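Local coordinates for response regulator aspartate phosphatase H (Bacillus subtilis, PDB 3Q15), which dephosphorylates the sporulation phosphotransferase Spo0F and also acts on the response regulator ComA, helping to separate competence and sporulation in time, at residues Y198-A212 with I221-S235. Residues are numbered along the deposited sequence; the frame is centred on the assembly and turned at random.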
ATOM      1  N   TYR A 198     -12.981  17.211  -0.236  1.00 39.27           N
ATOM      2  CA  TYR A 198     -14.145  17.152  -1.107  1.00 43.29           C
ATOM      3  C   TYR A 198     -13.973  18.044  -2.334  1.00 42.87           C
ATOM      4  O   TYR A 198     -14.452  17.719  -3.419  1.00 40.92           O
ATOM      5  CB  TYR A 198     -15.400  17.545  -0.328  1.00 44.44           C
ATOM      6  CG  TYR A 198     -15.463  16.918   1.046  1.00 49.58           C
ATOM      7  CD1 TYR A 198     -15.730  15.563   1.200  1.00 49.51           C
ATOM      8  CD2 TYR A 198     -15.249  17.679   2.191  1.00 53.79           C
ATOM      9  CE1 TYR A 198     -15.785  14.983   2.458  1.00 51.32           C
ATOM     10  CE2 TYR A 198     -15.303  17.106   3.455  1.00 52.58           C
ATOM     11  CZ  TYR A 198     -15.570  15.761   3.579  1.00 53.16           C
ATOM     12  OH  TYR A 198     -15.624  15.186   4.828  1.00 58.92           O
ATOM     13  N   ASP A 199     -13.281  19.165  -2.162  1.00 39.13           N
ATOM     14  CA  ASP A 199     -13.036  20.068  -3.278  1.00 48.12           C
ATOM     15  C   ASP A 199     -12.183  19.401  -4.363  1.00 49.35           C
ATOM     16  O   ASP A 199     -12.324  19.709  -5.543  1.00 49.90           O
ATOM     17  CB  ASP A 199     -12.395  21.375  -2.796  1.00 56.06           C
ATOM     18  CG  ASP A 199     -11.094  21.149  -2.051  1.00 65.25           C
ATOM     19  OD1 ASP A 199     -10.137  21.923  -2.274  1.00 70.36           O
ATOM     20  OD2 ASP A 199     -11.024  20.202  -1.238  1.00 65.88           O
ATOM     21  N   LYS A 200     -11.312  18.478  -3.967  1.00 47.31           N
ATOM     22  CA  LYS A 200     -10.499  17.755  -4.940  1.00 47.05           C
ATOM     23  C   LYS A 200     -11.308  16.667  -5.629  1.00 42.24           C
ATOM     24  O   LYS A 200     -11.067  16.344  -6.790  1.00 40.36           O
ATOM     25  CB  LYS A 200      -9.253  17.162  -4.282  1.00 46.55           C
ATOM     26  CG  LYS A 200      -8.229  18.203  -3.879  1.00 50.06           C
ATOM     27  CD  LYS A 200      -7.081  17.577  -3.112  1.00 52.83           C
ATOM     28  CE  LYS A 200      -6.093  18.633  -2.643  1.00 53.90           C
ATOM     29  NZ  LYS A 200      -4.984  18.015  -1.870  1.00 52.98           N
ATOM     30  N   ALA A 201     -12.276  16.111  -4.912  1.00 36.23           N
ATOM     31  CA  ALA A 201     -13.134  15.070  -5.466  1.00 37.74           C
ATOM     32  C   ALA A 201     -14.094  15.623  -6.518  1.00 42.28           C
ATOM     33  O   ALA A 201     -14.412  14.950  -7.502  1.00 42.71           O
ATOM     34  CB  ALA A 201     -13.915  14.394  -4.357  1.00 34.53           C
ATOM     35  N   LEU A 202     -14.554  16.850  -6.298  1.00 39.32           N
ATOM     36  CA  LEU A 202     -15.624  17.426  -7.104  1.00 43.07           C
ATOM     37  C   LEU A 202     -15.352  17.409  -8.612  1.00 43.20           C
ATOM     38  O   LEU A 202     -16.224  17.016  -9.388  1.00 41.64           O
ATOM     39  CB  LEU A 202     -15.969  18.842  -6.627  1.00 47.15           C
ATOM     40  CG  LEU A 202     -17.145  19.516  -7.348  1.00 50.55           C
ATOM     41  CD1 LEU A 202     -18.423  18.701  -7.182  1.00 45.78           C
ATOM     42  CD2 LEU A 202     -17.336  20.941  -6.849  1.00 52.95           C
ATOM     43  N   PRO A 203     -14.146  17.827  -9.036  1.00 43.82           N
ATOM     44  CA  PRO A 203     -13.871  17.831 -10.477  1.00 44.87           C
ATOM     45  C   PRO A 203     -14.082  16.456 -11.102  1.00 43.68           C
ATOM     46  O   PRO A 203     -14.632  16.361 -12.196  1.00 44.93           O
ATOM     47  CB  PRO A 203     -12.393  18.234 -10.555  1.00 46.83           C
ATOM     48  CG  PRO A 203     -12.149  19.006  -9.307  1.00 48.86           C
ATOM     49  CD  PRO A 203     -13.008  18.348  -8.258  1.00 46.97           C
ATOM     50  N   HIS A 204     -13.668  15.401 -10.408  1.00 45.25           N
ATOM     51  CA  HIS A 204     -13.818  14.049 -10.937  1.00 40.97           C
ATOM     52  C   HIS A 204     -15.284  13.636 -10.997  1.00 39.06           C
ATOM     53  O   HIS A 204     -15.713  12.968 -11.938  1.00 37.28           O
ATOM     54  CB  HIS A 204     -12.991  13.054 -10.118  1.00 39.98           C
ATOM     55  CG  HIS A 204     -11.533  13.388 -10.077  1.00 43.53           C
ATOM     56  ND1 HIS A 204     -10.690  13.172 -11.148  1.00 42.25           N
ATOM     57  CD2 HIS A 204     -10.775  13.952  -9.109  1.00 42.88           C
ATOM     58  CE1 HIS A 204      -9.473  13.576 -10.834  1.00 43.08           C
ATOM     59  NE2 HIS A 204      -9.496  14.052  -9.602  1.00 42.99           N
ATOM     60  N   LEU A 205     -16.056  14.046  -9.997  1.00 41.87           N
ATOM     61  CA  LEU A 205     -17.484  13.757  -9.996  1.00 43.17           C
ATOM     62  C   LEU A 205     -18.182  14.475 -11.149  1.00 45.94           C
ATOM     63  O   LEU A 205     -19.124  13.944 -11.738  1.00 50.51           O
ATOM     64  CB  LEU A 205     -18.116  14.142  -8.656  1.00 42.47           C
ATOM     65  CG  LEU A 205     -17.630  13.344  -7.439  1.00 42.57           C
ATOM     66  CD1 LEU A 205     -18.353  13.788  -6.178  1.00 42.03           C
ATOM     67  CD2 LEU A 205     -17.813  11.849  -7.657  1.00 37.74           C
ATOM     68  N   GLU A 206     -17.715  15.673 -11.478  1.00 44.17           N
ATOM     69  CA  GLU A 206     -18.309  16.427 -12.578  1.00 47.08           C
ATOM     70  C   GLU A 206     -17.989  15.778 -13.922  1.00 45.08           C
ATOM     71  O   GLU A 206     -18.852  15.691 -14.795  1.00 48.63           O
ATOM     72  CB  GLU A 206     -17.856  17.889 -12.553  1.00 51.18           C
ATOM     73  CG  GLU A 206     -18.397  18.683 -11.369  1.00 57.13           C
ATOM     74  CD  GLU A 206     -17.879  20.111 -11.324  1.00 62.16           C
ATOM     75  OE1 GLU A 206     -18.522  20.956 -10.667  1.00 63.05           O
ATOM     76  OE2 GLU A 206     -16.828  20.387 -11.939  1.00 66.56           O
ATOM     77  N   ALA A 207     -16.752  15.323 -14.089  1.00 43.54           N
ATOM     78  CA  ALA A 207     -16.368  14.634 -15.318  1.00 41.81           C
ATOM     79  C   ALA A 207     -17.179  13.354 -15.465  1.00 43.88           C
ATOM     80  O   ALA A 207     -17.605  12.998 -16.561  1.00 44.07           O
ATOM     81  CB  ALA A 207     -14.880  14.321 -15.314  1.00 40.18           C
ATOM     82  N   ALA A 208     -17.395  12.666 -14.349  1.00 44.06           N
ATOM     83  CA  ALA A 208     -18.210  11.459 -14.355  1.00 44.61           C
ATOM     84  C   ALA A 208     -19.635  11.777 -14.791  1.00 45.33           C
ATOM     85  O   ALA A 208     -20.218  11.059 -15.601  1.00 47.17           O
ATOM     86  CB  ALA A 208     -18.204  10.794 -12.983  1.00 45.63           C
ATOM     87  N   LEU A 209     -20.195  12.858 -14.255  1.00 44.14           N
ATOM     88  CA  LEU A 209     -21.537  13.273 -14.640  1.00 47.24           C
ATOM     89  C   LEU A 209     -21.629  13.534 -16.143  1.00 46.94           C
ATOM     90  O   LEU A 209     -22.550  13.058 -16.806  1.00 50.39           O
ATOM     91  CB  LEU A 209     -21.977  14.521 -13.867  1.00 49.40           C
ATOM     92  CG  LEU A 209     -23.309  15.139 -14.318  1.00 54.03           C
ATOM     93  CD1 LEU A 209     -24.447  14.135 -14.187  1.00 55.03           C
ATOM     94  CD2 LEU A 209     -23.626  16.410 -13.539  1.00 53.83           C
ATOM     95  N   GLU A 210     -20.675  14.295 -16.672  1.00 67.81           N
ATOM     96  CA  GLU A 210     -20.674  14.639 -18.093  1.00 71.20           C
ATOM     97  C   GLU A 210     -20.565  13.398 -18.967  1.00 71.24           C
ATOM     98  O   GLU A 210     -21.279  13.260 -19.958  1.00 73.56           O
ATOM     99  CB  GLU A 210     -19.545  15.622 -18.424  1.00 72.79           C
ATOM    100  CG  GLU A 210     -19.992  17.076 -18.498  1.00 83.15           C
ATOM    101  CD  GLU A 210     -19.180  17.893 -19.491  1.00 89.70           C
ATOM    102  OE1 GLU A 210     -17.947  17.705 -19.563  1.00 88.81           O
ATOM    103  OE2 GLU A 210     -19.780  18.721 -20.209  1.00 97.14           O
ATOM    104  N   LEU A 211     -19.666  12.495 -18.593  1.00 67.44           N
ATOM    105  CA  LEU A 211     -19.474  11.263 -19.344  1.00 68.68           C
ATOM    106  C   LEU A 211     -20.745  10.418 -19.319  1.00 67.17           C
ATOM    107  O   LEU A 211     -21.172   9.886 -20.346  1.00 67.00           O
ATOM    108  CB  LEU A 211     -18.297  10.475 -18.769  1.00 65.77           C
ATOM    109  CG  LEU A 211     -17.876   9.221 -19.531  1.00 65.12           C
ATOM    110  CD1 LEU A 211     -17.556   9.556 -20.981  1.00 67.83           C
ATOM    111  CD2 LEU A 211     -16.686   8.570 -18.846  1.00 62.85           C
ATOM    112  N   ALA A 212     -21.350  10.312 -18.138  1.00 63.43           N
ATOM    113  CA  ALA A 212     -22.571   9.532 -17.947  1.00 58.77           C
ATOM    114  C   ALA A 212     -23.734  10.044 -18.792  1.00 63.58           C
ATOM    115  O   ALA A 212     -24.564   9.263 -19.257  1.00 63.16           O
ATOM    116  CB  ALA A 212     -22.958   9.509 -16.473  1.00 55.58           C
ATOM    117  N   ILE A 221     -26.125   8.730 -14.207  1.00 53.71           N
ATOM    118  CA  ILE A 221     -26.462  10.145 -14.156  1.00 53.37           C
ATOM    119  C   ILE A 221     -26.997  10.475 -12.766  1.00 52.26           C
ATOM    120  O   ILE A 221     -26.593  11.458 -12.146  1.00 54.70           O
ATOM    121  CB  ILE A 221     -27.509  10.530 -15.225  1.00 51.58           C
ATOM    122  CG1 ILE A 221     -26.907  10.418 -16.627  1.00 51.63           C
ATOM    123  CG2 ILE A 221     -28.014  11.944 -14.992  1.00 47.69           C
ATOM    124  CD1 ILE A 221     -27.875  10.763 -17.742  1.00 49.47           C
ATOM    125  N   ALA A 222     -27.902   9.633 -12.281  1.00 52.07           N
ATOM    126  CA  ALA A 222     -28.468   9.799 -10.949  1.00 52.84           C
ATOM    127  C   ALA A 222     -27.398   9.659  -9.870  1.00 50.27           C
ATOM    128  O   ALA A 222     -27.344  10.453  -8.930  1.00 49.71           O
ATOM    129  CB  ALA A 222     -29.578   8.788 -10.726  1.00 56.30           C
ATOM    130  N   ILE A 223     -26.549   8.646 -10.006  1.00 50.12           N
ATOM    131  CA  ILE A 223     -25.499   8.402  -9.023  1.00 48.33           C
ATOM    132  C   ILE A 223     -24.485   9.537  -9.001  1.00 46.86           C
ATOM    133  O   ILE A 223     -24.065   9.980  -7.932  1.00 48.49           O
ATOM    134  CB  ILE A 223     -24.770   7.067  -9.277  1.00 51.71           C
ATOM    135  CG1 ILE A 223     -25.732   5.890  -9.100  1.00 53.00           C
ATOM    136  CG2 ILE A 223     -23.591   6.920  -8.332  1.00 52.76           C
ATOM    137  CD1 ILE A 223     -25.133   4.544  -9.457  1.00 52.78           C
ATOM    138  N   SER A 224     -24.098  10.006 -10.185  1.00 44.92           N
ATOM    139  CA  SER A 224     -23.162  11.124 -10.299  1.00 46.65           C
ATOM    140  C   SER A 224     -23.709  12.371  -9.618  1.00 44.64           C
ATOM    141  O   SER A 224     -22.985  13.071  -8.905  1.00 40.23           O
ATOM    142  CB  SER A 224     -22.861  11.434 -11.769  1.00 47.90           C
ATOM    143  OG  SER A 224     -22.246  10.325 -12.409  1.00 48.08           O
ATOM    144  N   LEU A 225     -24.988  12.646  -9.852  1.00 46.53           N
ATOM    145  CA  LEU A 225     -25.644  13.814  -9.278  1.00 46.88           C
ATOM    146  C   LEU A 225     -25.717  13.690  -7.761  1.00 48.06           C
ATOM    147  O   LEU A 225     -25.532  14.668  -7.036  1.00 47.41           O
ATOM    148  CB  LEU A 225     -27.046  13.975  -9.868  1.00 48.32           C
ATOM    149  CG  LEU A 225     -27.130  14.431 -11.328  1.00 48.64           C
ATOM    150  CD1 LEU A 225     -28.545  14.268 -11.866  1.00 50.21           C
ATOM    151  CD2 LEU A 225     -26.671  15.879 -11.465  1.00 47.50           C
ATOM    152  N   LEU A 226     -25.985  12.478  -7.289  1.00 48.01           N
ATOM    153  CA  LEU A 226     -26.006  12.195  -5.860  1.00 47.41           C
ATOM    154  C   LEU A 226     -24.627  12.412  -5.248  1.00 44.70           C
ATOM    155  O   LEU A 226     -24.492  13.031  -4.192  1.00 42.99           O
ATOM    156  CB  LEU A 226     -26.462  10.758  -5.616  1.00 48.32           C
ATOM    157  CG  LEU A 226     -26.390  10.254  -4.175  1.00 50.78           C
ATOM    158  CD1 LEU A 226     -27.207  11.141  -3.251  1.00 52.03           C
ATOM    159  CD2 LEU A 226     -26.875   8.820  -4.110  1.00 49.21           C
ATOM    160  N   ASN A 227     -23.603  11.899  -5.921  1.00 43.13           N
ATOM    161  CA  ASN A 227     -22.232  12.055  -5.459  1.00 42.57           C
ATOM    162  C   ASN A 227     -21.807  13.517  -5.406  1.00 41.23           C
ATOM    163  O   ASN A 227     -21.139  13.943  -4.464  1.00 40.22           O
ATOM    164  CB  ASN A 227     -21.275  11.233  -6.329  1.00 46.15           C
ATOM    165  CG  ASN A 227     -21.417   9.740  -6.092  1.00 47.77           C
ATOM    166  OD1 ASN A 227     -22.025   9.318  -5.112  1.00 46.17           O
ATOM    167  ND2 ASN A 227     -20.848   8.937  -6.982  1.00 49.82           N
ATOM    168  N   ILE A 228     -22.206  14.282  -6.416  1.00 40.50           N
ATOM    169  CA  ILE A 228     -21.952  15.716  -6.431  1.00 41.06           C
ATOM    170  C   ILE A 228     -22.637  16.398  -5.245  1.00 41.86           C
ATOM    171  O   ILE A 228     -22.027  17.216  -4.556  1.00 36.74           O
ATOM    172  CB  ILE A 228     -22.429  16.359  -7.750  1.00 44.03           C
ATOM    173  CG1 ILE A 228     -21.620  15.806  -8.925  1.00 46.54           C
ATOM    174  CG2 ILE A 228     -22.304  17.870  -7.686  1.00 39.20           C
ATOM    175  CD1 ILE A 228     -22.085  16.293 -10.271  1.00 47.49           C
ATOM    176  N   ALA A 229     -23.901  16.051  -5.011  1.00 38.16           N
ATOM    177  CA  ALA A 229     -24.662  16.612  -3.897  1.00 44.81           C
ATOM    178  C   ALA A 229     -24.010  16.316  -2.542  1.00 46.95           C
ATOM    179  O   ALA A 229     -23.872  17.206  -1.702  1.00 45.87           O
ATOM    180  CB  ALA A 229     -26.097  16.105  -3.925  1.00 46.82           C
ATOM    181  N   ASN A 230     -23.612  15.065  -2.328  1.00 46.14           N
ATOM    182  CA  ASN A 230     -22.928  14.704  -1.090  1.00 46.76           C
ATOM    183  C   ASN A 230     -21.619  15.469  -0.955  1.00 42.89           C
ATOM    184  O   ASN A 230     -21.216  15.845   0.147  1.00 39.68           O
ATOM    185  CB  ASN A 230     -22.666  13.199  -1.021  1.00 48.87           C
ATOM    186  CG  ASN A 230     -23.911  12.406  -0.681  1.00 55.10           C
ATOM    187  OD1 ASN A 230     -24.741  12.847   0.110  1.00 56.92           O
ATOM    188  ND2 ASN A 230     -24.046  11.228  -1.281  1.00 57.50           N
ATOM    189  N   SER A 231     -20.956  15.693  -2.082  1.00 36.12           N
ATOM    190  CA  SER A 231     -19.697  16.424  -2.087  1.00 44.69           C
ATOM    191  C   SER A 231     -19.909  17.854  -1.600  1.00 45.80           C
ATOM    192  O   SER A 231     -19.185  18.334  -0.729  1.00 45.15           O
ATOM    193  CB  SER A 231     -19.081  16.425  -3.487  1.00 42.39           C
ATOM    194  OG  SER A 231     -17.816  17.069  -3.495  1.00 40.87           O
ATOM    195  N   TYR A 232     -20.905  18.528  -2.174  1.00 43.99           N
ATOM    196  CA  TYR A 232     -21.258  19.885  -1.772  1.00 44.25           C
ATOM    197  C   TYR A 232     -21.742  19.927  -0.328  1.00 45.51           C
ATOM    198  O   TYR A 232     -21.411  20.849   0.420  1.00 45.83           O
ATOM    199  CB  TYR A 232     -22.348  20.456  -2.680  1.00 44.59           C
ATOM    200  CG  TYR A 232     -21.867  20.965  -4.022  1.00 46.62           C
ATOM    201  CD1 TYR A 232     -22.382  20.450  -5.202  1.00 47.63           C
ATOM    202  CD2 TYR A 232     -20.913  21.973  -4.110  1.00 46.12           C
ATOM    203  CE1 TYR A 232     -21.960  20.919  -6.438  1.00 47.91           C
ATOM    204  CE2 TYR A 232     -20.482  22.449  -5.344  1.00 46.98           C
ATOM    205  CZ  TYR A 232     -21.010  21.915  -6.503  1.00 49.13           C
ATOM    206  OH  TYR A 232     -20.594  22.374  -7.733  1.00 53.61           O
ATOM    207  N   ASP A 233     -22.545  18.940   0.059  1.00 42.35           N
ATOM    208  CA  ASP A 233     -23.059  18.882   1.422  1.00 44.53           C
ATOM    209  C   ASP A 233     -21.909  18.833   2.413  1.00 45.37           C
ATOM    210  O   ASP A 233     -21.952  19.480   3.457  1.00 48.26           O
ATOM    211  CB  ASP A 233     -23.963  17.664   1.620  1.00 48.79           C
ATOM    212  CG  ASP A 233     -24.526  17.578   3.030  1.00 55.81           C
ATOM    213  OD1 ASP A 233     -25.044  18.598   3.537  1.00 59.38           O
ATOM    214  OD2 ASP A 233     -24.448  16.489   3.631  1.00 55.80           O
ATOM    215  N   ARG A 234     -20.878  18.062   2.079  1.00 57.60           N
ATOM    216  CA  ARG A 234     -19.742  17.892   2.973  1.00 55.42           C
ATOM    217  C   ARG A 234     -18.731  19.034   2.888  1.00 58.09           C
ATOM    218  O   ARG A 234     -17.993  19.286   3.840  1.00 56.36           O
ATOM    219  CB  ARG A 234     -19.066  16.538   2.738  1.00 55.91           C
ATOM    220  CG  ARG A 234     -19.875  15.364   3.271  1.00 60.59           C
ATOM    221  CD  ARG A 234     -19.201  14.032   3.000  1.00 64.55           C
ATOM    222  NE  ARG A 234     -19.155  13.728   1.576  1.00 68.51           N
ATOM    223  CZ  ARG A 234     -18.717  12.580   1.072  1.00 70.86           C
ATOM    224  NH1 ARG A 234     -18.288  11.621   1.879  1.00 72.50           N
ATOM    225  NH2 ARG A 234     -18.712  12.392  -0.240  1.00 70.48           N
ATOM    226  N   SER A 235     -18.701  19.728   1.753  1.00 57.71           N
ATOM    227  CA  SER A 235     -17.799  20.864   1.587  1.00 57.97           C
ATOM    228  C   SER A 235     -18.389  22.132   2.212  1.00 60.42           C
ATOM    229  O   SER A 235     -17.689  23.129   2.394  1.00 61.65           O
ATOM    230  CB  SER A 235     -17.475  21.093   0.109  1.00 54.62           C
ATOM    231  OG  SER A 235     -18.652  21.343  -0.634  1.00 61.58           O
TER
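Y198-A212 and I221-S235 run antiparallel as neighbouring helices, their axes 8.7 Å apart at the closest and their directions 160° apart. L209 is a knob in a hole formed by I221, S224, L225 and I228. Its CG lies anti to the backbone N (chi1 173°), and both methyls meet the second helix. L209 CD2 touches I228 CD1 at 3.6 Å, and the two side chains cross at about a right angle. CD1 and CD2 of L209 both pack on L225. The helices are close here: S224 CB is 3.7 Å from L209 CA. S224 OG is hydrogen-bonded to F220 O, just before the segment. Further along, L205 sends CD1 to 3.3 Å from N227 O, while its CD2 rests on N227 CB. L202 forks over two partners. Its CD1 meets I228 CG2, and L202 CD2 lies 3.8 Å from Y232 CE2. At the far end R234 covers one face of the Y198 ring. R234 CB is 3.6 Å from the centroid of the Y198 ring and 9° off its normal, a CH-pi contact. The R234 chain bends at chi3, and CD and NE stay close to Y198 CE1. NE donates to N230 O from above the carbonyl plane. NH2 forms a salt bridge with D193, which tethers the guanidinium to helix 178-194. The pair joins the second helix of predicted TPR 3 to the first helix of predicted TPR 4, the inter-repeat packing of a TPR superhelix. Helix 178-194 meets both members through L205 and S224, and helix 238-255 packs against I228 and Y232.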